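Local coordinates for leucine aminopeptidase 2, chloroplastic (Streptomyces sp. BC16019, PDB 5LHJ), which is an M17-family manganese-binding aminopeptidase of bottromycin maturation, which probably removes unsubstituted N-terminal amino acids from peptides, at residues A96-S100 with R111-A115; T192-A197 with E236-V241; L323-D327 with E338-T342. One frame throughout, in Å; residues are numbered along the deposited sequence.

Contact 1 of 3, residues A96-S100 with R111-A115; sequences AAAAS and RLDLA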
loop_
_atom_site.group_PDB
_atom_site.type_symbol
_atom_site.label_atom_id
_atom_site.label_comp_id
_atom_site.label_asym_id
_atom_site.label_seq_id
_atom_site.Cartn_x
_atom_site.Cartn_y
_atom_site.Cartn_z
ATOM N N ALA A 96 12.293 -15.046 38.856
ATOM C CA ALA A 96 11.576 -15.765 39.920
ATOM C C ALA A 96 10.956 -14.820 40.941
ATOM O O ALA A 96 9.853 -15.061 41.422
ATOM C CB ALA A 96 12.483 -16.771 40.619
ATOM N N ALA A 97 11.663 -13.735 41.274
ATOM C CA ALA A 97 11.133 -12.746 42.208
ATOM C C ALA A 97 9.919 -12.033 41.609
ATOM O O ALA A 97 8.924 -11.798 42.293
ATOM C CB ALA A 97 12.204 -11.733 42.580
ATOM N N ALA A 98 9.990 -11.698 40.322
ATOM C CA ALA A 98 8.850 -11.050 39.660
ATOM C C ALA A 98 7.634 -11.985 39.604
ATOM O O ALA A 98 6.503 -11.549 39.847
ATOM C CB ALA A 98 9.230 -10.579 38.266
ATOM N N ALA A 99 7.865 -13.265 39.323
ATOM C CA ALA A 99 6.782 -14.272 39.334
ATOM C C ALA A 99 6.135 -14.429 40.713
ATOM O O ALA A 99 4.922 -14.611 40.821
ATOM C CB ALA A 99 7.296 -15.621 38.852
ATOM N N SER A 100 6.965 -14.387 41.759
ATOM C CA SER A 100 6.496 -14.452 43.142
ATOM C C SER A 100 5.552 -13.305 43.491
ATOM O O SER A 100 4.477 -13.534 44.059
ATOM C CB SER A 100 7.679 -14.447 44.131
ATOM O OG SER A 100 8.536 -15.553 43.901
ATOM N N ARG A 111 7.252 -12.222 52.155
ATOM C CA ARG A 111 8.678 -12.420 52.410
ATOM C C ARG A 111 9.232 -13.334 51.324
ATOM O O ARG A 111 8.765 -14.462 51.176
ATOM C CB ARG A 111 8.939 -13.039 53.791
ATOM C CG ARG A 111 10.411 -12.977 54.171
ATOM C CD ARG A 111 10.711 -13.623 55.508
ATOM N NE ARG A 111 10.746 -15.089 55.427
ATOM C CZ ARG A 111 10.019 -15.933 56.161
ATOM N NH1 ARG A 111 9.156 -15.514 57.093
ATOM N NH2 ARG A 111 10.168 -17.242 55.978
ATOM N N LEU A 112 10.201 -12.829 50.560
ATOM C CA LEU A 112 10.905 -13.616 49.559
ATOM C C LEU A 112 12.141 -14.244 50.194
ATOM O O LEU A 112 13.056 -13.523 50.617
ATOM C CB LEU A 112 11.344 -12.718 48.388
ATOM C CG LEU A 112 10.209 -11.907 47.758
ATOM C CD1 LEU A 112 10.762 -10.923 46.742
ATOM C CD2 LEU A 112 9.185 -12.829 47.138
ATOM N N ASP A 113 12.159 -15.574 50.268
ATOM C CA ASP A 113 13.343 -16.316 50.709
ATOM C C ASP A 113 14.202 -16.810 49.543
ATOM O O ASP A 113 15.146 -17.566 49.758
ATOM C CB ASP A 113 12.926 -17.506 51.591
ATOM C CG ASP A 113 12.345 -17.081 52.940
ATOM O OD1 ASP A 113 12.269 -15.871 53.244
ATOM O OD2 ASP A 113 11.954 -17.972 53.721
ATOM N N LEU A 114 13.923 -16.348 48.323
ATOM C CA LEU A 114 14.570 -16.881 47.121
ATOM C C LEU A 114 16.093 -16.769 47.130
ATOM O O LEU A 114 16.781 -17.672 46.657
ATOM C CB LEU A 114 14.041 -16.174 45.854
ATOM C CG LEU A 114 12.537 -16.183 45.580
ATOM C CD1 LEU A 114 12.268 -15.379 44.314
ATOM C CD2 LEU A 114 11.944 -17.573 45.440
ATOM N N ALA A 115 16.621 -15.662 47.652
ATOM C CA ALA A 115 18.076 -15.435 47.646
ATOM C C ALA A 115 18.833 -16.356 48.614
ATOM O O ALA A 115 20.065 -16.422 48.553
ATOM C CB ALA A 115 18.400 -13.973 47.937
#
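The flat peptide unit joining Ala96 to Ala97 carries Leu114 CD1 over one face, the methyl standing 3.5 Å from Ala97 N. Ser100 OG approaches on that same face and bonds to Ala96 O at 2.8 Å, tilted 32° from the carbonyl plane; Ser100 N reaches this oxygen from the other face, so two donors grip it. On the far side of the second segment, the Arg111 guanidinium receives the Asp113 carboxylate at its edge, in plane, NE and NH2 each bonding one oxygen side-on. Leu114 CG lies anti to the carbonyl carbon (chi1 -56°), which sets CD1 over the peptide, 4.0 Å from CB of both Ala96 and Ala97. Leu112 enters one turn further along the helix, its CD2 3.7 Å from Ser100 CB. With an alanine at Ser100, Ala96 O is likely to lose its side-chain donor, and a small gap would probably open beside Leu114 CD1. Val131 of helix 124-139 packs on both leucines, and Val80 of strand 76-81 on Leu114. Small helix residues meeting leucines at a strand end belong here to the beta-alpha-beta crossover 76-81, 90-102, 109-112 of the macro-like N-terminal domain.

Contact 2 of 3, residues T192-A197 with E236-V241; sequences TPPAFA and EPPRYV
Arg239 runs beneath the first turn of helix 193-207, and its CB starts 4.0 Å from Ala197 CB. The next carbon, CG, lies 3.6 Å from Pro193 O. A bend at the second torsion (chi2 -73°) then turns the chain along the helix surface toward Pro194. NE donates to a water 2.8 Å away, at the edge of the guanidinium, and that water donates in turn to Pro194 O. The guanidinium ends with one face against the Pro194 ring, whose CG sits above the plane but offset toward the rim. NH1 folds back on Pro238 O at 3.0 Å, approaching 38° out of the carbonyl plane, while NH2 has a long, weak ion pair with Glu215.

Further on, Ala197 CB packs on Val241 CG2. At the start of the helix, Glu236 crosses Thr192 at about a right angle, its OE1 3.6 Å from Pro194 CD. Thr192 is the N-cap: its OG1 accepts from Ala195 N and also bonds a water that reaches Glu236 OE1 weakly. Pro237 O is buried against Pro193 CB at 3.5 Å and finds no hydrogen-bond partner. The axes of 193-197 and 239-241 approach to 8.5 Å and run 20° from parallel.

Chemically, the two segments meet through proline rings, aliphatic carbons and water rather than direct hydrogen bonds. Prolines suit a first helical turn, where N-H groups have no helical acceptor, and the carboxylate beside this N-terminal end probably gains from the helix dipole.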
loop_
_atom_site.group_PDB
_atom_site.type_symbol
_atom_site.label_atom_id
_atom_site.label_comp_id
_atom_site.label_asym_id
_atom_site.label_seq_id
_atom_site.Cartn_x
_atom_site.Cartn_y
_atom_site.Cartn_z
ATOM N N THR A 192 4.753 17.160 28.568
ATOM C CA THR A 192 5.203 18.055 27.499
ATOM C C THR A 192 6.670 18.411 27.759
ATOM O O THR A 192 7.174 18.169 28.867
ATOM C CB THR A 192 4.380 19.345 27.500
ATOM O OG1 THR A 192 4.536 19.996 28.773
ATOM C CG2 THR A 192 2.908 19.043 27.260
ATOM N N PRO A 193 7.356 19.025 26.778
ATOM C CA PRO A 193 8.735 19.430 27.083
ATOM C C PRO A 193 8.865 20.369 28.300
ATOM O O PRO A 193 9.713 20.102 29.152
ATOM C CB PRO A 193 9.232 20.050 25.771
ATOM C CG PRO A 193 8.377 19.389 24.713
ATOM C CD PRO A 193 7.025 19.229 25.350
ATOM N N PRO A 194 8.022 21.414 28.410
ATOM C CA PRO A 194 8.110 22.220 29.647
ATOM C C PRO A 194 7.807 21.456 30.940
ATOM O O PRO A 194 8.490 21.656 31.951
ATOM C CB PRO A 194 7.064 23.323 29.410
ATOM C CG PRO A 194 7.038 23.475 27.933
ATOM C CD PRO A 194 7.090 22.042 27.452
ATOM N N ALA A 195 6.807 20.578 30.912
ATOM C CA ALA A 195 6.455 19.768 32.081
ATOM C C ALA A 195 7.559 18.777 32.457
ATOM O O ALA A 195 7.870 18.585 33.642
ATOM C CB ALA A 195 5.154 19.029 31.835
ATOM N N PHE A 196 8.172 18.171 31.439
ATOM C CA PHE A 196 9.301 17.258 31.645
ATOM C C PHE A 196 10.486 17.998 32.277
ATOM O O PHE A 196 11.070 17.510 33.249
ATOM C CB PHE A 196 9.659 16.556 30.311
ATOM C CG PHE A 196 10.558 15.343 30.425
ATOM C CD1 PHE A 196 10.955 14.778 31.644
ATOM C CD2 PHE A 196 10.998 14.733 29.247
ATOM C CE1 PHE A 196 11.782 13.662 31.675
ATOM C CE2 PHE A 196 11.799 13.602 29.285
ATOM C CZ PHE A 196 12.194 13.070 30.494
ATOM N N ALA A 197 10.806 19.187 31.776
ATOM C CA ALA A 197 11.873 19.995 32.374
ATOM C C ALA A 197 11.561 20.301 33.854
ATOM O O ALA A 197 12.443 20.186 34.708
ATOM C CB ALA A 197 12.083 21.278 31.591
ATOM N N GLU A 236 3.980 23.386 21.751
ATOM C CA GLU A 236 4.831 23.310 22.953
ATOM C C GLU A 236 6.260 23.754 22.629
ATOM O O GLU A 236 6.857 23.294 21.647
ATOM C CB GLU A 236 4.828 21.889 23.528
ATOM C CG GLU A 236 3.486 21.423 24.044
ATOM C CD GLU A 236 3.009 22.201 25.253
ATOM O OE1 GLU A 236 3.862 22.699 26.021
ATOM O OE2 GLU A 236 1.786 22.319 25.441
ATOM N N PRO A 237 6.829 24.667 23.432
ATOM C CA PRO A 237 8.190 25.097 23.148
ATOM C C PRO A 237 9.210 24.043 23.617
ATOM O O PRO A 237 8.938 23.335 24.583
ATOM C CB PRO A 237 8.320 26.378 23.977
ATOM C CG PRO A 237 7.435 26.130 25.141
ATOM C CD PRO A 237 6.248 25.407 24.570
ATOM N N PRO A 238 10.381 23.968 22.969
ATOM C CA PRO A 238 11.402 23.017 23.409
ATOM C C PRO A 238 12.104 23.479 24.689
ATOM O O PRO A 238 11.933 24.632 25.122
ATOM C CB PRO A 238 12.375 22.978 22.229
ATOM C CG PRO A 238 12.255 24.341 21.617
ATOM C CD PRO A 238 10.810 24.727 21.780
ATOM N N ARG A 239 12.822 22.548 25.309
ATOM C CA ARG A 239 13.609 22.796 26.523
ATOM C C ARG A 239 14.927 22.072 26.371
ATOM O O ARG A 239 15.018 21.059 25.663
ATOM C CB ARG A 239 12.884 22.263 27.771
ATOM C CG ARG A 239 11.576 22.964 28.121
ATOM C CD ARG A 239 11.841 24.351 28.696
ATOM N NE ARG A 239 10.639 25.087 29.116
ATOM C CZ ARG A 239 9.952 25.956 28.376
ATOM N NH1 ARG A 239 10.280 26.213 27.103
ATOM N NH2 ARG A 239 8.920 26.601 28.916
ATOM N N TYR A 240 15.951 22.570 27.051
ATOM C CA TYR A 240 17.200 21.837 27.189
ATOM C C TYR A 240 17.592 21.850 28.653
ATOM O O TYR A 240 17.616 22.927 29.272
ATOM C CB TYR A 240 18.295 22.467 26.334
ATOM C CG TYR A 240 19.624 21.802 26.472
ATOM C CD1 TYR A 240 19.832 20.507 25.991
ATOM C CD2 TYR A 240 20.691 22.459 27.082
ATOM C CE1 TYR A 240 21.065 19.881 26.129
ATOM C CE2 TYR A 240 21.928 21.852 27.216
ATOM C CZ TYR A 240 22.118 20.567 26.736
ATOM O OH TYR A 240 23.351 19.969 26.865
ATOM N N VAL A 241 17.899 20.670 29.192
ATOM C CA VAL A 241 18.207 20.520 30.622
ATOM C C VAL A 241 19.578 19.869 30.798
ATOM O O VAL A 241 19.897 18.865 30.146
ATOM C CB VAL A 241 17.126 19.703 31.374
ATOM C CG1 VAL A 241 17.411 19.680 32.881
ATOM C CG2 VAL A 241 15.751 20.299 31.122
HETATM O O HOH W 1 2.894 21.999 29.276
HETATM O O HOH W 2 9.977 24.235 31.739
#

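Contact 3 of 3, residues L323-D327 with E338-T342; sequences LRVGD and EITHT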
loop_
_atom_site.group_PDB
_atom_site.type_symbol
_atom_site.label_atom_id
_atom_site.label_comp_id
_atom_site.label_asym_id
_atom_site.label_seq_id
_atom_site.Cartn_x
_atom_site.Cartn_y
_atom_site.Cartn_z
ATOM N N LEU A 323 9.181 22.185 10.536
ATOM C CA LEU A 323 10.390 21.889 9.769
ATOM C C LEU A 323 10.050 21.247 8.424
ATOM O O LEU A 323 9.238 20.326 8.369
ATOM C CB LEU A 323 11.288 20.945 10.577
ATOM C CG LEU A 323 12.681 20.638 10.005
ATOM C CD1 LEU A 323 13.505 21.871 9.692
ATOM C CD2 LEU A 323 13.423 19.768 10.994
ATOM N N ARG A 324 10.639 21.758 7.346
ATOM C CA ARG A 324 10.285 21.335 5.991
ATOM C C ARG A 324 11.332 20.402 5.412
ATOM O O ARG A 324 12.519 20.574 5.640
ATOM C CB ARG A 324 10.159 22.542 5.048
ATOM C CG ARG A 324 9.039 23.538 5.374
ATOM C CD ARG A 324 9.278 24.912 4.759
ATOM N NE ARG A 324 10.294 25.553 5.565
ATOM C CZ ARG A 324 10.279 26.770 6.081
ATOM N NH1 ARG A 324 9.343 27.682 5.807
ATOM N NH2 ARG A 324 11.314 27.092 6.846
ATOM N N VAL A 325 10.883 19.458 4.591
ATOM C CA VAL A 325 11.791 18.668 3.761
ATOM C C VAL A 325 12.549 19.616 2.824
ATOM O O VAL A 325 11.930 20.475 2.175
ATOM C CB VAL A 325 11.015 17.609 2.936
ATOM C CG1 VAL A 325 11.931 16.919 1.926
ATOM C CG2 VAL A 325 10.366 16.597 3.871
ATOM N N GLY A 326 13.871 19.483 2.782
ATOM C CA GLY A 326 14.725 20.381 1.990
ATOM C C GLY A 326 15.384 21.486 2.795
ATOM O O GLY A 326 16.344 22.109 2.314
ATOM N N ASP A 327 14.893 21.741 4.009
ATOM C CA ASP A 327 15.536 22.719 4.891
ATOM C C ASP A 327 16.938 22.273 5.258
ATOM O O ASP A 327 17.249 21.080 5.233
ATOM C CB ASP A 327 14.724 22.958 6.159
ATOM C CG ASP A 327 13.502 23.838 5.919
ATOM O OD1 ASP A 327 13.323 24.348 4.782
ATOM O OD2 ASP A 327 12.727 24.018 6.883
ATOM N N GLU A 338 21.023 18.575 5.695
ATOM C CA GLU A 338 19.832 18.676 4.874
ATOM C C GLU A 338 18.758 17.734 5.409
ATOM O O GLU A 338 19.021 16.541 5.595
ATOM C CB GLU A 338 20.146 18.299 3.432
ATOM C CG GLU A 338 18.963 18.466 2.494
ATOM C CD GLU A 338 19.206 17.945 1.086
ATOM O OE1 GLU A 338 20.160 17.163 0.847
ATOM O OE2 GLU A 338 18.399 18.306 0.208
ATOM N N ILE A 339 17.562 18.273 5.648
ATOM C CA ILE A 339 16.421 17.497 6.132
ATOM C C ILE A 339 15.747 16.827 4.947
ATOM O O ILE A 339 14.969 17.450 4.210
ATOM C CB ILE A 339 15.398 18.361 6.923
ATOM C CG1 ILE A 339 16.087 19.131 8.061
ATOM C CG2 ILE A 339 14.250 17.485 7.460
ATOM C CD1 ILE A 339 16.826 18.280 9.075
ATOM N N THR A 340 16.057 15.556 4.732
ATOM C CA THR A 340 15.424 14.805 3.652
ATOM C C THR A 340 14.197 14.001 4.105
ATOM O O THR A 340 13.435 13.527 3.261
ATOM C CB THR A 340 16.444 13.885 2.974
ATOM O OG1 THR A 340 17.047 13.048 3.957
ATOM C CG2 THR A 340 17.547 14.725 2.284
ATOM N N HIS A 341 14.012 13.828 5.416
ATOM C CA HIS A 341 12.818 13.169 5.958
ATOM C C HIS A 341 12.627 13.696 7.378
ATOM O O HIS A 341 13.536 13.564 8.198
ATOM C CB HIS A 341 12.999 11.624 5.937
ATOM C CG HIS A 341 11.718 10.855 6.038
ATOM N ND1 HIS A 341 10.874 10.968 7.116
ATOM C CD2 HIS A 341 11.133 9.961 5.203
ATOM C CE1 HIS A 341 9.821 10.185 6.948
ATOM N NE2 HIS A 341 9.946 9.574 5.784
ATOM N N THR A 342 11.464 14.287 7.666
ATOM C CA THR A 342 11.215 14.895 8.982
ATOM C C THR A 342 11.033 13.881 10.129
ATOM O O THR A 342 11.065 14.266 11.292
ATOM C CB THR A 342 10.012 15.864 8.969
ATOM O OG1 THR A 342 8.803 15.136 8.729
ATOM C CG2 THR A 342 10.204 16.952 7.920
HETATM O O HOH W 3 17.689 21.135 0.078
#
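Gly326 N donates to Ile339 O at 2.7 Å, and Ile339 N donates back to Asp327 O at 2.9 Å; both bonds are nearly straight (177° and 178°). With Gly326 and Asp327 facing the single residue Ile339, this is a G1 beta bulge, joined to the type II turn Arg324 to Asp327. Gly326 holds the position where a side chain would jam against the preceding carbonyl. The turn is braced by Asp327 OD2, which takes Arg324 N from above the carboxylate plane and Arg324 NE, 3.2 Å away, through its syn lone pair. Arg324 NH1 continues to Glu315 of a neighbouring subunit. A water donates to both Gly326 O and Glu338 OE2, whose other oxygen bonds Ser426.

Packing lies behind these bonds. Leu323 and Ile339 meet tip to tip, CD2 to CG1 4.0 Å, while Ile339 CG1 also lies 3.6 Å from Asp327 O. Thr342 keeps CG2 beside the backbone N and anti to the carbonyl carbon, which sets that methyl 3.5 Å from Leu323 O and across from Val325 CG2. Its OG1 turns instead to Gly268 O and Ser271 N.

The paired loops lie at the base of strands 328-330 and 336-338, beside strand 431-432; Thr342 leads through Asp343, which binds manganese in the metal-loaded enzyme, into helix 345-358.

How the contacts relate
From the N terminus the three contacts follow in series; none nests in or crosses another. Contact 1 closes a loop of ten residues in the N-terminal domain, the end of helix 90-102 and the start of strand 109-112 included. Helix 164-185 precedes the catalytic-domain contacts. Contact 2 closes 38 residues that include strand 210-214 and helices 216-220 and 225-231, tying helix 193-207 to strand 239-245. Contact 3 closes ten residues that hold strand 328-330 and most of strand 336-338. The centres of contacts 2 and 3 are about 23 Å apart within the chain, yet across a subunit interface Glu236 packs on Arg324 of another copy. Contact 1 lies about 39 Å from contact 2, centre to centre.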